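PDB 6XZ6: GARP domain-containing protein from Trypanosoma brucei brucei TREU927, which is a receptor that binds the host complement regulator factor H and increases transmission of trypanosomes to tsetse flies. Local coordinates for residues L6-E9 and L10-K14. Sequence-based numbering, arbitrary orientation.
Sequences LEAE and LEQTK
Successive turns near the start of the long helix 4-61 are joined here by groups four residues apart, chiefly E9 and T13. T13 grips the carbonyl oxygen of E9 twice: its backbone N donates to E9 O at 2.9 Å, and its hydroxyl OG1 donates to the same E9 O at 2.7 Å. The two donors come from opposite faces of the carbonyl plane. With OG1 anti to its own carbonyl carbon (chi1 -56°), T13 turns its hydroxyl back along the helix, where the bond to E9 O gives this buried residue's hydroxyl a partner. The side chains of E9 and T13 run side by side, and both pack on I131 of helix 129-137. E9 runs away from the helix as an extended chain, into the interface with factor H, CG lying anti to the backbone N (chi1 -172°); its OE1 accepts from G127 N and forms a salt bridge with R16 of the factor H chain, probably holding the carboxylate in place. One turn along from A8, Q12 donates its backbone N to A8 O at 2.8 Å, nearly in line with the carbonyl bond, while Q12 CG lies 3.2 Å from A8 O. The Q12 amide runs back alongside the A8 carbonyl, NE2 stopping 4.3 Å from A8 CB, and NE2 donates to E18 O of the factor H chain. L10 N to L6 O and E11 N to E7 O complete the i to i+4 alpha-helical pattern. A threonine hydroxyl bonded back to the preceding turn's carbonyl is a familiar alpha-helical feature, here within the receptor's factor H-binding surface.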
loop_
_atom_site.group_PDB
_atom_site.type_symbol
_atom_site.label_atom_id
_atom_site.label_comp_id
_atom_site.label_asym_id
_atom_site.label_seq_id
_atom_site.Cartn_x
_atom_site.Cartn_y
_atom_site.Cartn_z
ATOM N N LEU A 6 -26.006 -10.912 16.612
ATOM C CA LEU A 6 -26.069 -9.634 15.878
ATOM C C LEU A 6 -24.916 -8.695 16.290
ATOM O O LEU A 6 -24.325 -8.072 15.425
ATOM C CB LEU A 6 -27.429 -8.954 16.034
ATOM C CG LEU A 6 -28.615 -9.582 15.255
ATOM C CD1 LEU A 6 -29.895 -8.862 15.570
ATOM C CD2 LEU A 6 -28.410 -9.551 13.745
ATOM N N GLU A 7 -24.552 -8.654 17.590
ATOM C CA GLU A 7 -23.403 -7.898 18.123
ATOM C C GLU A 7 -22.090 -8.431 17.469
ATOM O O GLU A 7 -21.254 -7.634 17.050
ATOM C CB GLU A 7 -23.301 -8.015 19.661
ATOM C CG GLU A 7 -24.521 -7.542 20.460
ATOM C CD GLU A 7 -24.629 -7.983 21.925
ATOM O OE1 GLU A 7 -23.572 -8.164 22.572
ATOM O OE2 GLU A 7 -25.768 -8.142 22.428
ATOM N N ALA A 8 -21.943 -9.778 17.363
ATOM C CA ALA A 8 -20.838 -10.498 16.734
ATOM C C ALA A 8 -20.732 -10.099 15.263
ATOM O O ALA A 8 -19.676 -9.633 14.813
ATOM C CB ALA A 8 -21.077 -11.997 16.834
ATOM N N GLU A 9 -21.840 -10.240 14.529
ATOM C CA GLU A 9 -21.916 -9.915 13.124
ATOM C C GLU A 9 -21.664 -8.431 12.843
ATOM O O GLU A 9 -21.105 -8.092 11.806
ATOM C CB GLU A 9 -23.247 -10.411 12.548
ATOM C CG GLU A 9 -23.307 -10.269 11.027
ATOM C CD GLU A 9 -24.613 -10.597 10.343
ATOM O OE1 GLU A 9 -24.719 -10.262 9.142
ATOM O OE2 GLU A 9 -25.520 -11.172 10.994
ATOM N N LEU A 10 -22.056 -7.544 13.768
ATOM C CA LEU A 10 -21.822 -6.090 13.601
ATOM C C LEU A 10 -20.341 -5.774 13.834
ATOM O O LEU A 10 -19.763 -4.991 13.082
ATOM C CB LEU A 10 -22.739 -5.253 14.512
ATOM C CG LEU A 10 -22.686 -3.725 14.412
ATOM C CD1 LEU A 10 -22.742 -3.207 12.915
ATOM C CD2 LEU A 10 -23.772 -3.137 15.197
ATOM N N GLU A 11 -19.717 -6.430 14.837
ATOM C CA GLU A 11 -18.284 -6.305 15.138
ATOM C C GLU A 11 -17.470 -6.815 13.965
ATOM O O GLU A 11 -16.517 -6.145 13.565
ATOM C CB GLU A 11 -17.891 -7.014 16.462
ATOM C CG GLU A 11 -18.024 -6.131 17.699
ATOM C CD GLU A 11 -17.741 -4.636 17.538
ATOM O OE1 GLU A 11 -18.705 -3.835 17.626
ATOM O OE2 GLU A 11 -16.563 -4.267 17.307
ATOM N N GLN A 12 -17.900 -7.958 13.371
ATOM C CA GLN A 12 -17.277 -8.587 12.188
ATOM C C GLN A 12 -17.410 -7.732 10.936
ATOM O O GLN A 12 -16.470 -7.686 10.159
ATOM C CB GLN A 12 -17.881 -9.973 11.893
ATOM C CG GLN A 12 -17.510 -11.071 12.882
ATOM C CD GLN A 12 -18.398 -12.281 12.746
ATOM O OE1 GLN A 12 -19.135 -12.482 11.760
ATOM N NE2 GLN A 12 -18.340 -13.109 13.748
ATOM N N THR A 13 -18.589 -7.126 10.698
ATOM C CA THR A 13 -18.853 -6.316 9.496
ATOM C C THR A 13 -18.002 -5.032 9.533
ATOM O O THR A 13 -17.468 -4.643 8.507
ATOM C CB THR A 13 -20.371 -6.095 9.296
ATOM O OG1 THR A 13 -20.996 -7.368 9.250
ATOM C CG2 THR A 13 -20.700 -5.355 8.000
ATOM N N LYS A 14 -17.836 -4.429 10.738
ATOM C CA LYS A 14 -17.020 -3.255 11.002
ATOM C C LYS A 14 -15.547 -3.556 10.689
ATOM O O LYS A 14 -14.895 -2.731 10.072
ATOM C CB LYS A 14 -17.173 -2.837 12.473
ATOM C CG LYS A 14 -18.344 -1.899 12.772
ATOM C CD LYS A 14 -18.531 -1.750 14.250
ATOM C CE LYS A 14 -19.430 -0.606 14.641
ATOM N NZ LYS A 14 -19.557 -0.480 16.131
#